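Local structure of Lmo2445 protein (Listeria monocytogenes EGD-e, 5HZL) at residues A[17-20]-A[21-24]; A[46-49]-A[50-53]; A[70-74]-A[75-79]. The protein is of unknown function but is a secreted, calcium-binding internalin-like protein built around leucine-rich repeats. All coordinates share one frame; numbering follows the deposited sequence.

Contact 1: residues A[17-20]-A[21-24]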
ATOM      1  N   PRO A  17      23.712  29.630   7.761  1.00 59.83           N
ATOM      2  CA  PRO A  17      23.312  29.062   9.060  1.00 56.79           C
ATOM      3  C   PRO A  17      22.041  29.651   9.660  1.00 55.25           C
ATOM      4  O   PRO A  17      21.668  30.797   9.375  1.00 57.90           O
ATOM      5  CB  PRO A  17      24.515  29.365   9.968  1.00 57.24           C
ATOM      6  CG  PRO A  17      25.636  29.694   9.046  1.00 60.16           C
ATOM      7  CD  PRO A  17      25.004  30.319   7.850  1.00 61.76           C
ATOM      8  N   ALA A  18      21.379  28.839  10.469  1.00 52.45           N
ATOM      9  CA  ALA A  18      20.148  29.248  11.142  1.00 51.58           C
ATOM     10  C   ALA A  18      19.824  28.298  12.279  1.00 47.01           C
ATOM     11  O   ALA A  18      20.324  27.171  12.288  1.00 45.60           O
ATOM     12  CB  ALA A  18      18.994  29.273  10.152  1.00 52.55           C
ATOM     13  N   PRO A  19      18.994  28.745  13.246  1.00 46.01           N
ATOM     14  CA  PRO A  19      18.613  27.824  14.334  1.00 43.95           C
ATOM     15  C   PRO A  19      17.772  26.662  13.798  1.00 42.22           C
ATOM     16  O   PRO A  19      17.052  26.811  12.795  1.00 43.02           O
ATOM     17  CB  PRO A  19      17.775  28.691  15.298  1.00 44.06           C
ATOM     18  CG  PRO A  19      17.986  30.097  14.877  1.00 46.52           C
ATOM     19  CD  PRO A  19      18.392  30.078  13.423  1.00 47.85           C
ATOM     20  N   ILE A  20      17.854  25.521  14.470  1.00 40.89           N
ATOM     21  CA  ILE A  20      17.101  24.343  14.043  1.00 38.39           C
ATOM     22  C   ILE A  20      15.601  24.632  13.997  1.00 38.45           C
ATOM     23  O   ILE A  20      14.950  24.258  13.019  1.00 40.24           O
ATOM     24  CB  ILE A  20      17.406  23.132  14.932  1.00 37.27           C
ATOM     25  CG1 ILE A  20      18.907  22.816  14.880  1.00 38.00           C
ATOM     26  CG2 ILE A  20      16.617  21.924  14.454  1.00 37.12           C
ATOM     27  CD1 ILE A  20      19.377  21.781  15.874  1.00 38.29           C
ATOM     28  N   ILE A  21      15.071  25.324  15.012  1.00 37.86           N
ATOM     29  CA  ILE A  21      13.631  25.659  15.080  1.00 38.70           C
ATOM     30  C   ILE A  21      13.172  26.584  13.936  1.00 41.78           C
ATOM     31  O   ILE A  21      11.980  26.613  13.586  1.00 41.18           O
ATOM     32  CB  ILE A  21      13.220  26.243  16.472  1.00 39.10           C
ATOM     33  CG1 ILE A  21      11.705  26.148  16.727  1.00 39.67           C
ATOM     34  CG2 ILE A  21      13.720  27.668  16.654  1.00 40.20           C
ATOM     35  CD1 ILE A  21      11.144  24.745  16.622  1.00 38.57           C
ATOM     36  N   GLU A  22      14.099  27.359  13.365  1.00 45.59           N
ATOM     37  CA  GLU A  22      13.733  28.218  12.229  1.00 49.39           C
ATOM     38  C   GLU A  22      13.746  27.389  10.953  1.00 47.67           C
ATOM     39  O   GLU A  22      12.914  27.580  10.079  1.00 48.25           O
ATOM     40  CB  GLU A  22      14.627  29.441  12.084  1.00 54.06           C
ATOM     41  CG  GLU A  22      14.478  30.463  13.209  1.00 57.57           C
ATOM     42  CD  GLU A  22      15.165  31.796  12.900  1.00 62.08           C
ATOM     43  OE1 GLU A  22      15.828  31.918  11.829  1.00 62.65           O
ATOM     44  OE2 GLU A  22      15.028  32.726  13.730  1.00 64.21           O
ATOM     45  N   ALA A  23      14.688  26.460  10.861  1.00 45.69           N
ATOM     46  CA  ALA A  23      14.783  25.596   9.683  1.00 45.88           C
ATOM     47  C   ALA A  23      13.621  24.596   9.620  1.00 43.91           C
ATOM     48  O   ALA A  23      13.034  24.374   8.558  1.00 44.40           O
ATOM     49  CB  ALA A  23      16.118  24.849   9.670  1.00 44.78           C
ATOM     50  N   PHE A  24      13.295  24.004  10.766  1.00 40.96           N
ATOM     51  CA  PHE A  24      12.237  23.003  10.833  1.00 38.91           C
ATOM     52  C   PHE A  24      11.310  23.353  11.995  1.00 37.52           C
ATOM     53  O   PHE A  24      11.523  22.887  13.096  1.00 36.78           O
ATOM     54  CB  PHE A  24      12.872  21.622  11.018  1.00 37.23           C
ATOM     55  CG  PHE A  24      14.026  21.347  10.079  1.00 37.35           C
ATOM     56  CD1 PHE A  24      13.805  21.032   8.745  1.00 38.39           C
ATOM     57  CD2 PHE A  24      15.339  21.392  10.539  1.00 37.19           C
ATOM     58  CE1 PHE A  24      14.862  20.777   7.885  1.00 39.17           C
ATOM     59  CE2 PHE A  24      16.409  21.125   9.685  1.00 38.40           C
ATOM     60  CZ  PHE A  24      16.167  20.815   8.354  1.00 39.24           C
TER
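Pro19 and Glu22 meet across the first turn of the short helix 20-23, where Pro19 is the N-cap residue of a helix starting directly after strand 18-19. The carbonyl of Pro19 carries the turn: its O accepts from Ala23 N at 3.1 Å, a moderately bent bond (156°) with the donor in the carbonyl plane, and also takes a weak bond from Glu22 N. One residue on, Phe24 N reaches Ile20 O at 2.8 Å, closing the helix just where Phe24 departs from helical geometry. Glu22 has CG anti to its carbonyl carbon (chi1 -68°) and runs extended from there, which carries its chain obliquely across the proline ring. Glu22 OE1 comes to 3.5 Å from Pro19 CD, and Glu22 CG lies 3.9 Å from Pro19 CG, so the aliphatic and carboxyl parts of the glutamate both border the ring.

The buried flank is apolar. The CG2 branch of Ile20 meets Phe24 at CD2, 4.2 Å away, while the isoleucine as a whole packs on Ala30, Ile33 and Ala34 of helix 27-36. Backbone bonds between Ala18 and Ile46 and between Ile20 and Asp44, a calcium ligand, tie the turn to strand 45-46 and the loop before it, within the N-terminal cap, a region related by family to EF-hands. At the end of the helix, Ala23 CB sits 3.6 Å above one face of the Phe24 ring, displaced toward its rim.

Contact 2: residues A[46-49]-A[50-53]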
ATOM      1  N   ILE A  46      22.671  25.482  13.146  1.00 50.45           N
ATOM      2  CA  ILE A  46      23.214  24.407  12.326  1.00 51.40           C
ATOM      3  C   ILE A  46      23.657  24.968  10.983  1.00 53.82           C
ATOM      4  O   ILE A  46      23.114  25.973  10.492  1.00 55.23           O
ATOM      5  CB  ILE A  46      22.223  23.253  12.094  1.00 50.58           C
ATOM      6  CG1 ILE A  46      20.909  23.766  11.464  1.00 50.88           C
ATOM      7  CG2 ILE A  46      21.978  22.548  13.416  1.00 49.92           C
ATOM      8  CD1 ILE A  46      19.946  22.673  11.057  1.00 50.26           C
ATOM      9  N   THR A  47      24.637  24.289  10.400  1.00 53.75           N
ATOM     10  CA  THR A  47      25.213  24.666   9.130  1.00 55.43           C
ATOM     11  C   THR A  47      24.869  23.613   8.122  1.00 53.30           C
ATOM     12  O   THR A  47      24.391  22.545   8.492  1.00 51.36           O
ATOM     13  CB  THR A  47      26.754  24.739   9.242  1.00 57.61           C
ATOM     14  OG1 THR A  47      27.264  23.450   9.609  1.00 57.30           O
ATOM     15  CG2 THR A  47      27.188  25.777  10.294  1.00 57.19           C
ATOM     16  N   GLN A  48      25.121  23.906   6.846  1.00 54.63           N
ATOM     17  CA  GLN A  48      24.879  22.926   5.796  1.00 54.23           C
ATOM     18  C   GLN A  48      25.825  21.734   6.042  1.00 53.46           C
ATOM     19  O   GLN A  48      25.465  20.602   5.735  1.00 52.35           O
ATOM     20  CB  GLN A  48      25.045  23.525   4.394  1.00 56.76           C
ATOM     21  CG  GLN A  48      24.786  22.531   3.259  1.00 56.96           C
ATOM     22  CD  GLN A  48      23.377  21.959   3.253  1.00 55.08           C
ATOM     23  OE1 GLN A  48      22.388  22.695   3.234  1.00 55.11           O
ATOM     24  NE2 GLN A  48      23.281  20.634   3.236  1.00 54.28           N
ATOM     25  N   ALA A  49      27.010  22.004   6.606  1.00 54.60           N
ATOM     26  CA  ALA A  49      27.985  20.959   6.953  1.00 55.22           C
ATOM     27  C   ALA A  49      27.439  20.012   8.029  1.00 55.14           C
ATOM     28  O   ALA A  49      27.776  18.827   8.024  1.00 57.38           O
ATOM     29  CB  ALA A  49      29.289  21.570   7.417  1.00 56.76           C
ATOM     30  N   ASP A  50      26.618  20.532   8.952  1.00 54.40           N
ATOM     31  CA  ASP A  50      25.993  19.696   9.995  1.00 52.86           C
ATOM     32  C   ASP A  50      24.945  18.777   9.347  1.00 51.18           C
ATOM     33  O   ASP A  50      24.905  17.572   9.636  1.00 49.30           O
ATOM     34  CB  ASP A  50      25.342  20.532  11.119  1.00 53.07           C
ATOM     35  CG  ASP A  50      26.360  21.196  12.058  1.00 55.21           C
ATOM     36  OD1 ASP A  50      27.362  20.544  12.429  1.00 58.76           O
ATOM     37  OD2 ASP A  50      26.126  22.356  12.481  1.00 54.50           O
ATOM     38  N   LEU A  51      24.104  19.328   8.469  1.00 50.24           N
ATOM     39  CA  LEU A  51      23.097  18.496   7.794  1.00 49.43           C
ATOM     40  C   LEU A  51      23.754  17.409   6.926  1.00 50.96           C
ATOM     41  O   LEU A  51      23.186  16.319   6.749  1.00 52.21           O
ATOM     42  CB  LEU A  51      22.120  19.324   6.952  1.00 49.18           C
ATOM     43  CG  LEU A  51      21.229  20.347   7.657  1.00 48.35           C
ATOM     44  CD1 LEU A  51      20.236  20.940   6.663  1.00 48.76           C
ATOM     45  CD2 LEU A  51      20.484  19.697   8.808  1.00 47.30           C
ATOM     46  N   ASP A  52      24.946  17.695   6.399  1.00 52.57           N
ATOM     47  CA  ASP A  52      25.668  16.716   5.570  1.00 54.42           C
ATOM     48  C   ASP A  52      26.218  15.488   6.337  1.00 53.09           C
ATOM     49  O   ASP A  52      26.554  14.473   5.712  1.00 53.11           O
ATOM     50  CB  ASP A  52      26.739  17.414   4.716  1.00 57.40           C
ATOM     51  CG  ASP A  52      26.127  18.300   3.606  1.00 59.10           C
ATOM     52  OD1 ASP A  52      24.881  18.261   3.406  1.00 58.37           O
ATOM     53  OD2 ASP A  52      26.887  19.019   2.913  1.00 59.89           O
ATOM     54  N   THR A  53      26.276  15.572   7.671  1.00 51.29           N
ATOM     55  CA  THR A  53      26.748  14.463   8.513  1.00 50.40           C
ATOM     56  C   THR A  53      25.633  13.451   8.802  1.00 48.53           C
ATOM     57  O   THR A  53      25.893  12.381   9.339  1.00 47.33           O
ATOM     58  CB  THR A  53      27.351  14.947   9.861  1.00 50.64           C
ATOM     59  OG1 THR A  53      26.337  15.530  10.704  1.00 48.00           O
ATOM     60  CG2 THR A  53      28.479  15.944   9.620  1.00 51.86           C
TER
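Thr47 and Asp50 form a capping box, a local side-chain and backbone contact at the start of the short helix 48-51, directly after strand 45-46 in the N-terminal cap region. Thr47 is the N-cap residue: its OG1 accepts from Asp50 N at 3.1 Å. In return, Asp50 OD2 accepts from Thr47 N at 3.2 Å, on the anti side of the carboxylate and 28° out of its plane. Both torsions serve this exchange. OG1 of Thr47 stands between N and the carbonyl carbon (chi1 61°), facing the helix, and CG of Asp50 lies beside its own N, from where the carboxylate reaches back to the threonine. A weak bond from Thr47 OG1 to Asp50 OD2, at 3.3 Å, adds a third link.

Within the helix, Thr47 O receives Leu51 N at 3.2 Å, and Asp52 N bonds to Gln48 O. Along one flank, Gln48, bent at chi2, brings NE2 to Asp52 OD1 at 2.9 Å. The carboxylate oxygen lies in the amide plane, but the amide meets it from above the carboxylate plane, the two planes standing 49° apart. Asp52 OD1 is held more closely by Thr78 OG1, and Gln48 NE2 also bonds to Val76 O. Thr53 OG1 turns back to Asp50 O at 2.7 Å, on a lone pair in the carbonyl plane.

The side facing Leu37 and Glu75 is apolar: Ile46 CD1 touches Leu51 CD2 at 3.8 Å. Ile46 leans on Leu37, just past helix 27-36, and pairs through its backbone with Ala18 of strand 18-19, while Leu51 rests on Glu75, in the loop leading to strand 82-84.

Contact 3: residues A[70-74]-A[75-79]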
ATOM      1  N   SER A  70       6.504  17.697   5.755  1.00 44.88           N
ATOM      2  CA  SER A  70       6.805  18.553   4.602  1.00 46.83           C
ATOM      3  C   SER A  70       7.864  19.609   4.930  1.00 46.27           C
ATOM      4  O   SER A  70       8.559  20.113   4.049  1.00 45.69           O
ATOM      5  CB  SER A  70       5.532  19.176   4.024  1.00 48.49           C
ATOM      6  OG  SER A  70       4.875  19.973   4.974  1.00 49.66           O
ATOM      7  N   VAL A  71       7.974  19.914   6.215  1.00 45.98           N
ATOM      8  CA  VAL A  71       8.981  20.847   6.728  1.00 46.49           C
ATOM      9  C   VAL A  71      10.427  20.437   6.372  1.00 45.22           C
ATOM     10  O   VAL A  71      11.294  21.311   6.244  1.00 43.96           O
ATOM     11  CB  VAL A  71       8.769  21.042   8.249  1.00 47.04           C
ATOM     12  CG1 VAL A  71      10.030  21.416   8.981  1.00 48.03           C
ATOM     13  CG2 VAL A  71       7.657  22.059   8.497  1.00 48.28           C
ATOM     14  N   LEU A  72      10.671  19.131   6.199  1.00 44.03           N
ATOM     15  CA  LEU A  72      11.995  18.605   5.815  1.00 43.99           C
ATOM     16  C   LEU A  72      12.496  19.222   4.496  1.00 46.42           C
ATOM     17  O   LEU A  72      13.715  19.390   4.304  1.00 47.88           O
ATOM     18  CB  LEU A  72      11.984  17.078   5.726  1.00 42.66           C
ATOM     19  CG  LEU A  72      11.773  16.322   7.045  1.00 42.25           C
ATOM     20  CD1 LEU A  72      11.591  14.828   6.808  1.00 42.30           C
ATOM     21  CD2 LEU A  72      12.918  16.562   8.026  1.00 41.76           C
ATOM     22  N   ASN A  73      11.561  19.563   3.604  1.00 46.33           N
ATOM     23  CA  ASN A  73      11.901  20.227   2.341  1.00 47.70           C
ATOM     24  C   ASN A  73      12.485  21.643   2.488  1.00 48.19           C
ATOM     25  O   ASN A  73      12.888  22.248   1.492  1.00 51.33           O
ATOM     26  CB  ASN A  73      10.710  20.215   1.391  1.00 49.72           C
ATOM     27  CG  ASN A  73      10.432  18.835   0.845  1.00 49.59           C
ATOM     28  OD1 ASN A  73      11.361  18.105   0.512  1.00 51.28           O
ATOM     29  ND2 ASN A  73       9.160  18.479   0.713  1.00 49.62           N
ATOM     30  N   ASN A  74      12.527  22.165   3.715  1.00 46.19           N
ATOM     31  CA  ASN A  74      13.145  23.468   3.967  1.00 46.84           C
ATOM     32  C   ASN A  74      14.648  23.390   3.833  1.00 45.85           C
ATOM     33  O   ASN A  74      15.293  24.410   3.847  1.00 46.97           O
ATOM     34  CB  ASN A  74      12.812  24.025   5.354  1.00 46.44           C
ATOM     35  CG  ASN A  74      11.361  24.454   5.487  1.00 47.89           C
ATOM     36  OD1 ASN A  74      10.579  24.389   4.535  1.00 50.22           O
ATOM     37  ND2 ASN A  74      10.993  24.903   6.682  1.00 47.25           N
ATOM     38  N   GLU A  75      15.203  22.188   3.739  1.00 44.49           N
ATOM     39  CA  GLU A  75      16.641  22.023   3.577  1.00 45.47           C
ATOM     40  C   GLU A  75      16.936  20.805   2.708  1.00 45.75           C
ATOM     41  O   GLU A  75      16.029  20.136   2.220  1.00 47.30           O
ATOM     42  CB  GLU A  75      17.331  21.868   4.943  1.00 44.28           C
ATOM     43  CG  GLU A  75      17.094  22.994   5.945  1.00 44.04           C
ATOM     44  CD  GLU A  75      17.565  24.363   5.472  1.00 46.31           C
ATOM     45  OE1 GLU A  75      18.348  24.478   4.491  1.00 47.34           O
ATOM     46  OE2 GLU A  75      17.140  25.338   6.111  1.00 46.78           O
ATOM     47  N   VAL A  76      18.219  20.542   2.515  1.00 46.11           N
ATOM     48  CA  VAL A  76      18.692  19.419   1.732  1.00 46.01           C
ATOM     49  C   VAL A  76      19.672  18.611   2.586  1.00 45.56           C
ATOM     50  O   VAL A  76      20.717  19.134   2.985  1.00 46.14           O
ATOM     51  CB  VAL A  76      19.420  19.908   0.453  1.00 47.49           C
ATOM     52  CG1 VAL A  76      20.026  18.733  -0.311  1.00 47.65           C
ATOM     53  CG2 VAL A  76      18.475  20.710  -0.431  1.00 48.20           C
ATOM     54  N   PHE A  77      19.325  17.352   2.869  1.00 44.81           N
ATOM     55  CA  PHE A  77      20.179  16.449   3.636  1.00 44.21           C
ATOM     56  C   PHE A  77      20.895  15.677   2.541  1.00 46.49           C
ATOM     57  O   PHE A  77      20.529  14.556   2.234  1.00 46.92           O
ATOM     58  CB  PHE A  77      19.334  15.529   4.502  1.00 42.43           C
ATOM     59  CG  PHE A  77      18.472  16.241   5.506  1.00 41.84           C
ATOM     60  CD1 PHE A  77      17.237  16.769   5.134  1.00 42.12           C
ATOM     61  CD2 PHE A  77      18.870  16.345   6.844  1.00 42.04           C
ATOM     62  CE1 PHE A  77      16.431  17.415   6.071  1.00 41.90           C
ATOM     63  CE2 PHE A  77      18.070  16.987   7.783  1.00 41.13           C
ATOM     64  CZ  PHE A  77      16.849  17.524   7.397  1.00 41.15           C
ATOM     65  N   THR A  78      21.915  16.297   1.945  1.00 49.76           N
ATOM     66  CA  THR A  78      22.660  15.712   0.805  1.00 51.64           C
ATOM     67  C   THR A  78      23.107  14.258   0.922  1.00 50.01           C
ATOM     68  O   THR A  78      23.225  13.609  -0.095  1.00 51.80           O
ATOM     69  CB  THR A  78      23.950  16.501   0.445  1.00 54.99           C
ATOM     70  OG1 THR A  78      24.864  16.401   1.528  1.00 57.85           O
ATOM     71  CG2 THR A  78      23.697  17.992   0.137  1.00 56.59           C
ATOM     72  N   ASN A  79      23.345  13.750   2.132  1.00 48.99           N
ATOM     73  CA  ASN A  79      23.826  12.352   2.326  1.00 48.53           C
ATOM     74  C   ASN A  79      22.930  11.381   3.087  1.00 46.54           C
ATOM     75  O   ASN A  79      23.355  10.272   3.408  1.00 46.30           O
ATOM     76  CB  ASN A  79      25.150  12.403   3.072  1.00 49.02           C
ATOM     77  CG  ASN A  79      26.173  13.208   2.353  1.00 50.00           C
ATOM     78  OD1 ASN A  79      26.308  13.128   1.139  1.00 50.18           O
ATOM     79  ND2 ASN A  79      26.912  13.984   3.102  1.00 51.28           N
TER
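Leu72, in the 3-10 segment 71-74, meets the second half of this stretch twice, through its carbonyl and through its side chain. Leu72 O accepts from Glu75 N at 3.2 Å; the bond is straight at the hydrogen (164°), but the donor stands 44° out of the carbonyl plane, away from the lone-pair directions. It continues the i to i+3 ladder begun by Asn73 N to Ser70 O at 3.1 Å and Asn74 N to Val71 O at 2.9 Å. Leu72 O also lies at the edge of the Phe77 ring, near its plane, 3.8 Å from Phe77 CE1. Leu72 CD2 touches that ring as well, equally near Phe77 CZ and CE1 at 4.1 Å, and the two side chains cross at about a right angle. Helix 27-36 covers them, Ile29 on Leu72 and Ile33 on Phe77.

Asn73 points away from Glu75-Asn79: its ND2 bonds to Asp95 O and its OD1 weakly to Ala99 N, toward the next turn of the solenoid. Asn74 turns its amide to the N-terminal cap, ND2 giving a bond to Ala23 O, and its backbone pairs with Val14. Following it, Glu75 packs its aliphatic part against Val14 and Phe24.

Phe77 pairs through its backbone with Ala99, and beyond it the chain runs out toward strand 82-84. With leucine and phenylalanine turned inward, this connection between the parallel strands 56-58 and 82-84 is consistent with the crossover of a leucine-rich-repeat solenoid, next to the N-terminal cap.

Overall arrangement
All three contacts lie at the same end of the elongated chain, their centres 11 to 12 Å apart. Contacts 1 and 2 belong to the N-terminal cap, and each starts a short helix from one strand of the two-stranded sheet 18-19/45-46; contact 3 lies in the loop between helix 66-70 and strand 82-84, where the parallel sheet of the solenoid begins. Contact 3 is buried and holds chiefly by apolar side chains and one backbone bond, whereas contacts 1 and 2 are only partly buried. Contact 1 starts its helix with a proline and contact 2 with paired polar side chains. Phe24, Ile46, Leu51 and Phe77 join the three in one apolar cluster, with Phe24 CZ 3.5 Å from Phe77 CZ.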